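Local coordinates for protein CT_858 (Chlamydia trachomatis, PDB 3DOR), which probably acts as a secreted serine endopeptidase, with a PDZ domain and a peptidase domain of family S41, at residues T371-E374 and V375-L379; D408-V411 and A412-K416; K416-G419 and R420-N424; P436-F440 and G441-I445. All coordinates share one frame; numbering follows the deposited sequence.

Contact 1: residues T371-E374 and V375-L379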
loop_
_atom_site.group_PDB
_atom_site.type_symbol
_atom_site.label_atom_id
_atom_site.label_comp_id
_atom_site.label_asym_id
_atom_site.label_seq_id
_atom_site.Cartn_x
_atom_site.Cartn_y
_atom_site.Cartn_z
ATOM N N THR B 371 -5.450 -15.931 -7.435
ATOM C CA THR B 371 -6.500 -15.675 -6.443
ATOM C C THR B 371 -7.438 -14.702 -7.166
ATOM O O THR B 371 -7.091 -14.169 -8.222
ATOM C CB THR B 371 -5.978 -15.003 -5.131
ATOM O OG1 THR B 371 -5.474 -13.696 -5.419
ATOM C CG2 THR B 371 -4.883 -15.841 -4.489
ATOM N N GLN B 372 -8.613 -14.436 -6.614
ATOM C CA GLN B 372 -9.521 -13.535 -7.306
ATOM C C GLN B 372 -8.924 -12.107 -7.461
ATOM O O GLN B 372 -9.420 -11.304 -8.262
ATOM C CB GLN B 372 -10.880 -13.469 -6.616
ATOM C CG GLN B 372 -10.913 -13.778 -5.137
ATOM C CD GLN B 372 -10.808 -15.262 -4.803
ATOM O OE1 GLN B 372 -11.745 -16.032 -5.012
ATOM N NE2 GLN B 372 -9.663 -15.664 -4.272
ATOM N N ASP B 373 -7.825 -11.807 -6.766
ATOM C CA ASP B 373 -7.194 -10.500 -6.904
ATOM C C ASP B 373 -6.651 -10.430 -8.331
ATOM O O ASP B 373 -6.846 -9.421 -9.020
ATOM C CB ASP B 373 -6.063 -10.394 -5.904
ATOM C CG ASP B 373 -5.350 -9.027 -5.939
ATOM O OD1 ASP B 373 -4.526 -8.772 -5.039
ATOM O OD2 ASP B 373 -5.592 -8.176 -6.833
ATOM N N GLU B 374 -5.982 -11.504 -8.771
ATOM C CA GLU B 374 -5.448 -11.525 -10.122
ATOM C C GLU B 374 -6.542 -11.547 -11.167
ATOM O O GLU B 374 -6.365 -11.038 -12.280
ATOM C CB GLU B 374 -4.501 -12.717 -10.324
ATOM C CG GLU B 374 -3.197 -12.595 -9.555
ATOM C CD GLU B 374 -3.387 -12.670 -8.036
ATOM O OE1 GLU B 374 -2.708 -11.900 -7.316
ATOM O OE2 GLU B 374 -4.197 -13.499 -7.554
ATOM N N VAL B 375 -7.672 -12.150 -10.809
ATOM C CA VAL B 375 -8.793 -12.237 -11.730
ATOM C C VAL B 375 -9.333 -10.847 -12.003
ATOM O O VAL B 375 -9.615 -10.513 -13.145
ATOM C CB VAL B 375 -9.922 -13.124 -11.175
ATOM C CG1 VAL B 375 -11.102 -13.102 -12.128
ATOM C CG2 VAL B 375 -9.422 -14.562 -10.998
ATOM N N VAL B 376 -9.434 -10.021 -10.966
ATOM C CA VAL B 376 -9.936 -8.658 -11.146
ATOM C C VAL B 376 -9.011 -7.858 -12.056
ATOM O O VAL B 376 -9.481 -7.091 -12.895
ATOM C CB VAL B 376 -10.104 -7.935 -9.801
ATOM C CG1 VAL B 376 -10.500 -6.473 -10.033
ATOM C CG2 VAL B 376 -11.179 -8.649 -8.981
ATOM N N ASP B 377 -7.703 -8.060 -11.899
ATOM C CA ASP B 377 -6.722 -7.370 -12.726
ATOM C C ASP B 377 -6.994 -7.698 -14.185
ATOM O O ASP B 377 -7.019 -6.810 -15.036
ATOM C CB ASP B 377 -5.288 -7.809 -12.379
ATOM C CG ASP B 377 -4.764 -7.179 -11.094
ATOM O OD1 ASP B 377 -5.471 -6.344 -10.488
ATOM O OD2 ASP B 377 -3.627 -7.521 -10.693
ATOM N N ALA B 378 -7.207 -8.979 -14.463
ATOM C CA ALA B 378 -7.463 -9.436 -15.826
ATOM C C ALA B 378 -8.703 -8.758 -16.405
ATOM O O ALA B 378 -8.684 -8.264 -17.537
ATOM C CB ALA B 378 -7.630 -10.958 -15.841
ATOM N N LEU B 379 -9.779 -8.745 -15.619
ATOM C CA LEU B 379 -11.024 -8.118 -16.028
ATOM C C LEU B 379 -10.795 -6.633 -16.315
ATOM O O LEU B 379 -11.268 -6.104 -17.323
ATOM C CB LEU B 379 -12.084 -8.266 -14.925
ATOM C CG LEU B 379 -12.655 -9.661 -14.659
ATOM C CD1 LEU B 379 -13.513 -9.646 -13.398
ATOM C CD2 LEU B 379 -13.480 -10.106 -15.854
HETATM O O HOH W 1 -7.046 -6.340 -8.311
#

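Contact 2: residues D408-V411 and A412-K416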
loop_
_atom_site.group_PDB
_atom_site.type_symbol
_atom_site.label_atom_id
_atom_site.label_comp_id
_atom_site.label_asym_id
_atom_site.label_seq_id
_atom_site.Cartn_x
_atom_site.Cartn_y
_atom_site.Cartn_z
ATOM N N ASP B 408 1.738 0.411 -28.311
ATOM C CA ASP B 408 1.251 0.042 -29.638
ATOM C C ASP B 408 -0.103 -0.642 -29.549
ATOM O O ASP B 408 -0.597 -0.907 -28.464
ATOM C CB ASP B 408 2.221 -0.974 -30.252
ATOM C CG ASP B 408 2.795 -0.505 -31.537
ATOM O OD1 ASP B 408 3.611 -1.243 -32.129
ATOM O OD2 ASP B 408 2.424 0.611 -31.955
ATOM N N LEU B 409 -0.683 -0.950 -30.704
ATOM C CA LEU B 409 -1.939 -1.682 -30.736
ATOM C C LEU B 409 -1.495 -3.092 -30.317
ATOM O O LEU B 409 -2.214 -3.817 -29.630
ATOM C CB LEU B 409 -2.505 -1.729 -32.160
ATOM C CG LEU B 409 -4.017 -1.560 -32.378
ATOM C CD1 LEU B 409 -4.382 -2.223 -33.698
ATOM C CD2 LEU B 409 -4.824 -2.175 -31.239
ATOM N N GLN B 410 -0.289 -3.458 -30.742
ATOM C CA GLN B 410 0.294 -4.757 -30.418
ATOM C C GLN B 410 0.351 -4.913 -28.904
ATOM O O GLN B 410 0.061 -5.977 -28.360
ATOM C CB GLN B 410 1.707 -4.867 -31.005
ATOM C CG GLN B 410 2.459 -6.143 -30.610
ATOM C CD GLN B 410 1.659 -7.417 -30.880
ATOM O OE1 GLN B 410 0.681 -7.720 -30.184
ATOM N NE2 GLN B 410 2.070 -8.166 -31.898
ATOM N N VAL B 411 0.719 -3.831 -28.233
ATOM C CA VAL B 411 0.804 -3.825 -26.785
ATOM C C VAL B 411 -0.593 -3.992 -26.197
ATOM O O VAL B 411 -0.791 -4.795 -25.278
ATOM C CB VAL B 411 1.463 -2.516 -26.285
ATOM C CG1 VAL B 411 1.297 -2.373 -24.784
ATOM C CG2 VAL B 411 2.951 -2.526 -26.652
ATOM N N ALA B 412 -1.560 -3.253 -26.734
ATOM C CA ALA B 412 -2.938 -3.349 -26.254
ATOM C C ALA B 412 -3.434 -4.777 -26.442
ATOM O O ALA B 412 -4.054 -5.345 -25.550
ATOM C CB ALA B 412 -3.842 -2.366 -27.008
ATOM N N GLU B 413 -3.143 -5.364 -27.600
ATOM C CA GLU B 413 -3.559 -6.730 -27.876
ATOM C C GLU B 413 -2.893 -7.725 -26.931
ATOM O O GLU B 413 -3.505 -8.721 -26.553
ATOM C CB GLU B 413 -3.255 -7.099 -29.330
ATOM C CG GLU B 413 -4.129 -6.357 -30.337
ATOM C CD GLU B 413 -5.615 -6.526 -30.040
ATOM O OE1 GLU B 413 -6.042 -7.678 -29.815
ATOM O OE2 GLU B 413 -6.358 -5.519 -30.030
ATOM N N TYR B 414 -1.643 -7.463 -26.554
ATOM C CA TYR B 414 -0.942 -8.349 -25.626
ATOM C C TYR B 414 -1.642 -8.303 -24.277
ATOM O O TYR B 414 -1.877 -9.339 -23.657
ATOM C CB TYR B 414 0.517 -7.915 -25.433
ATOM C CG TYR B 414 1.489 -8.411 -26.479
ATOM C CD1 TYR B 414 2.641 -7.683 -26.767
ATOM C CD2 TYR B 414 1.289 -9.624 -27.149
ATOM C CE1 TYR B 414 3.574 -8.141 -27.687
ATOM C CE2 TYR B 414 2.221 -10.092 -28.076
ATOM C CZ TYR B 414 3.366 -9.341 -28.336
ATOM O OH TYR B 414 4.318 -9.778 -29.234
ATOM N N LEU B 415 -1.962 -7.092 -23.824
ATOM C CA LEU B 415 -2.622 -6.905 -22.538
ATOM C C LEU B 415 -3.991 -7.593 -22.492
ATOM O O LEU B 415 -4.365 -8.179 -21.472
ATOM C CB LEU B 415 -2.749 -5.410 -22.227
ATOM C CG LEU B 415 -1.413 -4.701 -21.967
ATOM C CD1 LEU B 415 -1.612 -3.192 -21.947
ATOM C CD2 LEU B 415 -0.828 -5.181 -20.654
ATOM N N LYS B 416 -4.731 -7.536 -23.593
ATOM C CA LYS B 416 -6.030 -8.198 -23.643
ATOM C C LYS B 416 -5.845 -9.710 -23.634
ATOM O O LYS B 416 -6.609 -10.435 -22.998
ATOM C CB LYS B 416 -6.807 -7.755 -24.882
ATOM C CG LYS B 416 -7.464 -6.410 -24.671
ATOM C CD LYS B 416 -7.450 -5.539 -25.906
ATOM C CE LYS B 416 -8.412 -6.016 -26.964
ATOM N NZ LYS B 416 -8.578 -4.937 -27.988
#

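Contact 3: residues K416-G419 and R420-N424. With SO4 (sulfate ion), chain P.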
loop_
_atom_site.group_PDB
_atom_site.type_symbol
_atom_site.label_atom_id
_atom_site.label_comp_id
_atom_site.label_asym_id
_atom_site.label_seq_id
_atom_site.Cartn_x
_atom_site.Cartn_y
_atom_site.Cartn_z
ATOM N N LYS B 416 -4.731 -7.536 -23.593
ATOM C CA LYS B 416 -6.030 -8.198 -23.643
ATOM C C LYS B 416 -5.845 -9.710 -23.634
ATOM O O LYS B 416 -6.609 -10.435 -22.998
ATOM C CB LYS B 416 -6.807 -7.755 -24.882
ATOM C CG LYS B 416 -7.464 -6.410 -24.671
ATOM C CD LYS B 416 -7.450 -5.539 -25.906
ATOM C CE LYS B 416 -8.412 -6.016 -26.964
ATOM N NZ LYS B 416 -8.578 -4.937 -27.988
ATOM N N SER B 417 -4.819 -10.182 -24.332
ATOM C CA SER B 417 -4.533 -11.608 -24.375
ATOM C C SER B 417 -4.189 -12.074 -22.953
ATOM O O SER B 417 -4.592 -13.152 -22.518
ATOM C CB SER B 417 -3.365 -11.874 -25.326
ATOM O OG SER B 417 -2.961 -13.229 -25.250
ATOM N N PHE B 418 -3.454 -11.243 -22.224
ATOM C CA PHE B 418 -3.084 -11.567 -20.852
ATOM C C PHE B 418 -4.341 -11.785 -20.007
ATOM O O PHE B 418 -4.448 -12.765 -19.273
ATOM C CB PHE B 418 -2.261 -10.426 -20.244
ATOM C CG PHE B 418 -1.974 -10.597 -18.774
ATOM C CD1 PHE B 418 -0.915 -11.390 -18.345
ATOM C CD2 PHE B 418 -2.777 -9.978 -17.820
ATOM C CE1 PHE B 418 -0.651 -11.567 -16.992
ATOM C CE2 PHE B 418 -2.526 -10.149 -16.463
ATOM C CZ PHE B 418 -1.454 -10.950 -16.046
ATOM N N GLY B 419 -5.275 -10.843 -20.092
ATOM C CA GLY B 419 -6.507 -10.956 -19.327
ATOM C C GLY B 419 -7.244 -12.250 -19.629
ATOM O O GLY B 419 -7.652 -12.967 -18.713
ATOM N N ARG B 420 -7.407 -12.561 -20.912
ATOM C CA ARG B 420 -8.099 -13.783 -21.305
ATOM C C ARG B 420 -7.433 -15.043 -20.782
ATOM O O ARG B 420 -8.117 -15.964 -20.333
ATOM C CB ARG B 420 -8.186 -13.896 -22.823
ATOM C CG ARG B 420 -8.960 -12.799 -23.498
ATOM C CD ARG B 420 -8.886 -12.993 -24.999
ATOM N NE ARG B 420 -9.075 -11.732 -25.698
ATOM C CZ ARG B 420 -8.239 -11.261 -26.614
ATOM N NH1 ARG B 420 -7.156 -11.957 -26.938
ATOM N NH2 ARG B 420 -8.487 -10.097 -27.206
ATOM N N GLN B 421 -6.104 -15.102 -20.849
ATOM C CA GLN B 421 -5.401 -16.303 -20.397
ATOM C C GLN B 421 -5.539 -16.499 -18.898
ATOM O O GLN B 421 -5.667 -17.631 -18.426
ATOM C CB GLN B 421 -3.922 -16.253 -20.786
ATOM C CG GLN B 421 -3.664 -16.281 -22.285
ATOM C CD GLN B 421 -2.179 -16.195 -22.605
ATOM O OE1 GLN B 421 -1.386 -17.027 -22.149
ATOM N NE2 GLN B 421 -1.796 -15.190 -23.389
ATOM N N VAL B 422 -5.507 -15.406 -18.145
ATOM C CA VAL B 422 -5.666 -15.499 -16.700
ATOM C C VAL B 422 -7.089 -15.968 -16.386
ATOM O O VAL B 422 -7.288 -16.884 -15.588
ATOM C CB VAL B 422 -5.398 -14.139 -16.010
ATOM C CG1 VAL B 422 -5.724 -14.223 -14.519
ATOM C CG2 VAL B 422 -3.937 -13.762 -16.188
ATOM N N LEU B 423 -8.076 -15.349 -17.025
ATOM C CA LEU B 423 -9.471 -15.728 -16.803
ATOM C C LEU B 423 -9.702 -17.185 -17.203
ATOM O O LEU B 423 -10.464 -17.903 -16.558
ATOM C CB LEU B 423 -10.405 -14.829 -17.616
ATOM C CG LEU B 423 -10.506 -13.362 -17.197
ATOM C CD1 LEU B 423 -11.342 -12.597 -18.221
ATOM C CD2 LEU B 423 -11.130 -13.262 -15.801
ATOM N N ASN B 424 -9.035 -17.615 -18.271
ATOM C CA ASN B 424 -9.172 -18.983 -18.754
ATOM C C ASN B 424 -8.576 -19.962 -17.736
ATOM O O ASN B 424 -9.165 -21.004 -17.452
ATOM C CB ASN B 424 -8.487 -19.133 -20.115
ATOM C CG ASN B 424 -8.901 -20.401 -20.841
ATOM O OD1 ASN B 424 -10.081 -20.611 -21.125
ATOM N ND2 ASN B 424 -7.929 -21.258 -21.142
HETATM S S SO4 P . -5.571 -15.509 -26.444
HETATM O O1 SO4 P . -4.392 -16.133 -25.744
HETATM O O2 SO4 P . -5.136 -14.199 -27.036
HETATM O O3 SO4 P . -6.062 -16.371 -27.574
HETATM O O4 SO4 P . -6.662 -15.352 -25.434
#

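Contact 4: residues P436-F440 and G441-I445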
loop_
_atom_site.group_PDB
_atom_site.type_symbol
_atom_site.label_atom_id
_atom_site.label_comp_id
_atom_site.label_asym_id
_atom_site.label_seq_id
_atom_site.Cartn_x
_atom_site.Cartn_y
_atom_site.Cartn_z
ATOM N N PRO B 436 2.315 -21.559 -18.518
ATOM C CA PRO B 436 3.045 -20.305 -18.729
ATOM C C PRO B 436 2.304 -19.198 -19.481
ATOM O O PRO B 436 1.743 -19.396 -20.561
ATOM C CB PRO B 436 4.338 -20.760 -19.423
ATOM C CG PRO B 436 3.948 -22.032 -20.097
ATOM C CD PRO B 436 3.052 -22.703 -19.077
ATOM N N ILE B 437 2.316 -18.019 -18.871
ATOM C CA ILE B 437 1.668 -16.834 -19.416
ATOM C C ILE B 437 2.678 -15.687 -19.332
ATOM O O ILE B 437 3.258 -15.443 -18.278
ATOM C CB ILE B 437 0.417 -16.467 -18.577
ATOM C CG1 ILE B 437 -0.572 -17.639 -18.580
ATOM C CG2 ILE B 437 -0.222 -15.190 -19.109
ATOM C CD1 ILE B 437 -1.830 -17.377 -17.781
ATOM N N PRO B 438 2.903 -14.968 -20.441
ATOM C CA PRO B 438 3.869 -13.868 -20.360
ATOM C C PRO B 438 3.346 -12.693 -19.546
ATOM O O PRO B 438 2.161 -12.373 -19.588
ATOM C CB PRO B 438 4.123 -13.513 -21.825
ATOM C CG PRO B 438 2.843 -13.854 -22.492
ATOM C CD PRO B 438 2.391 -15.135 -21.812
ATOM N N LEU B 439 4.234 -12.061 -18.789
ATOM C CA LEU B 439 3.831 -10.922 -17.979
ATOM C C LEU B 439 3.272 -9.868 -18.923
ATOM O O LEU B 439 3.794 -9.679 -20.023
ATOM C CB LEU B 439 5.028 -10.379 -17.197
ATOM C CG LEU B 439 5.667 -11.397 -16.247
ATOM C CD1 LEU B 439 6.876 -10.785 -15.523
ATOM C CD2 LEU B 439 4.624 -11.845 -15.242
ATOM N N PHE B 440 2.197 -9.208 -18.497
ATOM C CA PHE B 440 1.529 -8.182 -19.297
ATOM C C PHE B 440 1.144 -8.718 -20.669
ATOM O O PHE B 440 0.729 -7.960 -21.545
ATOM C CB PHE B 440 2.422 -6.947 -19.470
ATOM C CG PHE B 440 2.791 -6.272 -18.174
ATOM C CD1 PHE B 440 4.037 -6.479 -17.596
ATOM C CD2 PHE B 440 1.883 -5.445 -17.527
ATOM C CE1 PHE B 440 4.377 -5.874 -16.395
ATOM C CE2 PHE B 440 2.210 -4.831 -16.319
ATOM C CZ PHE B 440 3.461 -5.048 -15.753
ATOM N N GLY B 441 1.282 -10.028 -20.852
ATOM C CA GLY B 441 0.947 -10.630 -22.129
ATOM C C GLY B 441 1.990 -10.451 -23.224
ATOM O O GLY B 441 1.811 -10.971 -24.317
ATOM N N PHE B 442 3.075 -9.726 -22.943
ATOM C CA PHE B 442 4.132 -9.499 -23.938
ATOM C C PHE B 442 4.880 -10.787 -24.295
ATOM O O PHE B 442 5.714 -11.281 -23.526
ATOM C CB PHE B 442 5.152 -8.469 -23.433
ATOM C CG PHE B 442 4.594 -7.080 -23.253
ATOM C CD1 PHE B 442 3.223 -6.866 -23.158
ATOM C CD2 PHE B 442 5.452 -5.987 -23.120
ATOM C CE1 PHE B 442 2.708 -5.587 -22.930
ATOM C CE2 PHE B 442 4.949 -4.704 -22.889
ATOM C CZ PHE B 442 3.573 -4.501 -22.793
ATOM N N GLU B 443 4.585 -11.323 -25.472
ATOM C CA GLU B 443 5.229 -12.540 -25.934
ATOM C C GLU B 443 6.667 -12.243 -26.306
ATOM O O GLU B 443 7.558 -13.087 -26.171
ATOM C CB GLU B 443 4.499 -13.074 -27.155
ATOM C CG GLU B 443 3.068 -13.433 -26.854
ATOM C CD GLU B 443 2.751 -14.854 -27.241
ATOM O OE1 GLU B 443 2.759 -15.144 -28.458
ATOM O OE2 GLU B 443 2.501 -15.678 -26.329
ATOM N N LYS B 444 6.896 -11.029 -26.780
ATOM C CA LYS B 444 8.237 -10.661 -27.175
ATOM C C LYS B 444 8.446 -9.172 -27.098
ATOM O O LYS B 444 7.494 -8.392 -27.072
ATOM C CB LYS B 444 8.522 -11.151 -28.600
ATOM C CG LYS B 444 7.536 -10.646 -29.639
ATOM C CD LYS B 444 7.780 -11.273 -31.010
ATOM C CE LYS B 444 7.533 -12.769 -30.999
ATOM N NZ LYS B 444 7.567 -13.360 -32.374
ATOM N N ILE B 445 9.711 -8.797 -27.021
ATOM C CA ILE B 445 10.085 -7.406 -26.995
ATOM C C ILE B 445 10.180 -6.972 -28.438
ATOM O O ILE B 445 10.794 -7.648 -29.264
ATOM C CB ILE B 445 11.440 -7.206 -26.298
ATOM C CG1 ILE B 445 11.198 -7.016 -24.798
ATOM C CG2 ILE B 445 12.162 -6.012 -26.895
ATOM C CD1 ILE B 445 12.220 -7.650 -23.945
HETATM O O HOH W 2 6.347 -10.663 -21.079
#

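Contact 1: residues T371-E374 and V375-L379
D373 and D377, one turn apart at the start of helix 372-384, cross their carboxylates at an angle, with no direct bond between them. The two planes stand 72° apart, and OD2 of D373 comes to 4.1 Å from OD1 of D377. Water 1 bridges them, 2.8 Å from D373 OD2 and 2.7 Å from D377 OD1, well placed to donate to either, although other acceptors nearby compete for its two hydrogens.

E374 turns the other way, back to the first residue of the stretch. Its chain is bent at chi2 (67°), which returns the carboxylate to T371, where OE2 takes the backbone N of T371 at 2.7 Å, nearly along the C-O bond. The hydroxyl OG1 of T371 in turn accepts a weak 3.3 Å bond from D373 N. Together these make a capping box. The two valines lie against carbonyls of the first turn: CG2 of V375 approaches T371 O at 3.6 Å, and CG2 of V376 approaches Q372 O at 3.3 Å.

Beyond the helix, V375 packs on L423 and W426 of helix 409-428, while D373 and V376 meet F79 of the second subunit. Two acidic side chains in the first turn should suit the positive end of the helix dipole, whereas the close approach of D373 to D377 may raise the proton affinity of one of them; water 1, donating to both, would ease the repulsion.

Contact 2: residues D408-V411 and A412-K416
Q410 lays its amide over the ring of Y414, an i to i+4 amide-on-aromatic stack within the first turns of helix 409-428. CB of Q410 points away from the turn that follows, and the chain has to come back. CG stands anti to the backbone N (chi1 175°), which puts it 3.7 Å from CE1 of Y414, and a bend at chi2 then turns CD and the amide over the ring. CD settles 3.6 Å from CZ of Y414, and the amide plane is only 9° from that of the ring. The tip divides in two. Q410 OE1 hangs over the middle of the ring, 3.5 Å from CE2 of Y414, while NE2 ends beside the phenol oxygen. That oxygen, Y414 OH, is hydrogen-bonded to H446, which fixes the far end of the ring.

On another side of the helix L409 and E413 run alongside each other, pointing the same way, and CD2 of L409 rests 3.9 Å from OE2 of E413. V411 and L415 are aligned in the same manner, CG1 of V411 meeting CD1 of L415 at 4.1 Å. L415 goes on to W381 of helix 372-384, and A412 to S394 of helix 391-398, so this end of the helix packs against both helices. E413 is held by K416, whose NZ makes a 3.1 Å salt bridge to E413 OE2, arriving on the syn side but 33° out of the carboxylate plane.

Contact 3: residues K416-G419 and R420-N424
F418 presents one ring face to V422 and R420 presents one guanidinium face to K416 and S417, two flat groups served by i to i+3 and i to i+4 spacing on helix 409-428. CG2 of V422 makes a CH-pi contact 3.9 Å from the centroid of the F418 ring, 17° off its normal. The guanidinium of R420 has the backbone of K416 and S417 on one face, along with K416 CB, which is 3.7 Å from R420 NH2. At its edge, near the plane, sits a sulfate ion, probably from the crystallisation liquor.

Sulfate O2 is shared by two donors: NH1 of R420 at 3.0 Å, a weak bond with a bent angle, and OG of S417, also at 3.0 Å. The aliphatic part of R420 follows the same anion, its CD 3.3 Å from sulfate O4. The third flat group is the Q421 amide, whose NE2 donates a hydrogen bond to OG of S417 at 2.9 Å with that oxygen nearly in the amide plane. S417 swings OG away from its own amide nitrogen (chi1 173°), which lets it reach Q421 and the sulfate together, accepting from one and donating to the other.

On the inner sides of the helix, F418 leans on I437 of the following loop, V422 on A378, and L423 on V375 and L382 of helix 372-384. The backbone stays regular, with L423 N bonded to G419 O at 3.0 Å.

Contact 4: residues P436-F440 and G441-I445
The ring of P438 leans on the backbone beyond a tight bend, its CB 3.2 Å from the carbonyl O of F442 and its CG 3.6 Å from the carbonyl O of G441, both carbon-to-carbonyl van der Waals contacts. Backbone hydrogen bonds close the bend twice. F442 N donates to L439 O at 3.0 Å (145°), and one residue earlier G441 N reaches P438 O, a less certain bond because the nitrogen is crowded in the model. The backbone angles fit a type II turn at P438-G441 overlapping a type I' turn at L439-F442, with F440 and G441 both at positive phi.

Water makes a second link. Water 2 donates to L439 O at 2.9 Å and to F442 O at 2.6 Å, so L439 O is gripped by an amide and a water.

The bend lies in the loop between helix 409-428 and strand 444-445, which pairs antiparallel with strand 361-368 in an antiparallel sheet.

The apolar contacts centre on the F442 ring. Its CG is anti to the carbonyl carbon (chi1 -66°), which turns the ring back over the bend, and CB of F440 makes a CH-pi contact over one face of the F442 ring, 4.1 Å from its centroid and 28° off the normal. Farther out, F442 packs on V411 and meets the ring of Y405, L439 lies on V346, and F440 on L347 of helix 346-354.

In the fold
Contacts 2 and 3 are successive parts of helix 409-428, sharing K416, with centres about 12 Å apart. Contact 1, at the start of helix 372-384, packs against contact 3: CB of A378 lies 3.5 Å from O of G419, and the centres are about 10 Å apart. The bend of contact 4 passes along the same long helix and touches both its parts, with CD2 of Y414 3.2 Å from O of G441 and CD1 of F418 3.5 Å from O of P438. Contacts 1 and 4 do not touch; their nearest atoms are about 9 Å apart. The sulfate belongs to contact 3, and all four contacts lie on the same side of the chain's centre, their own centres about 21 to 29 Å from it.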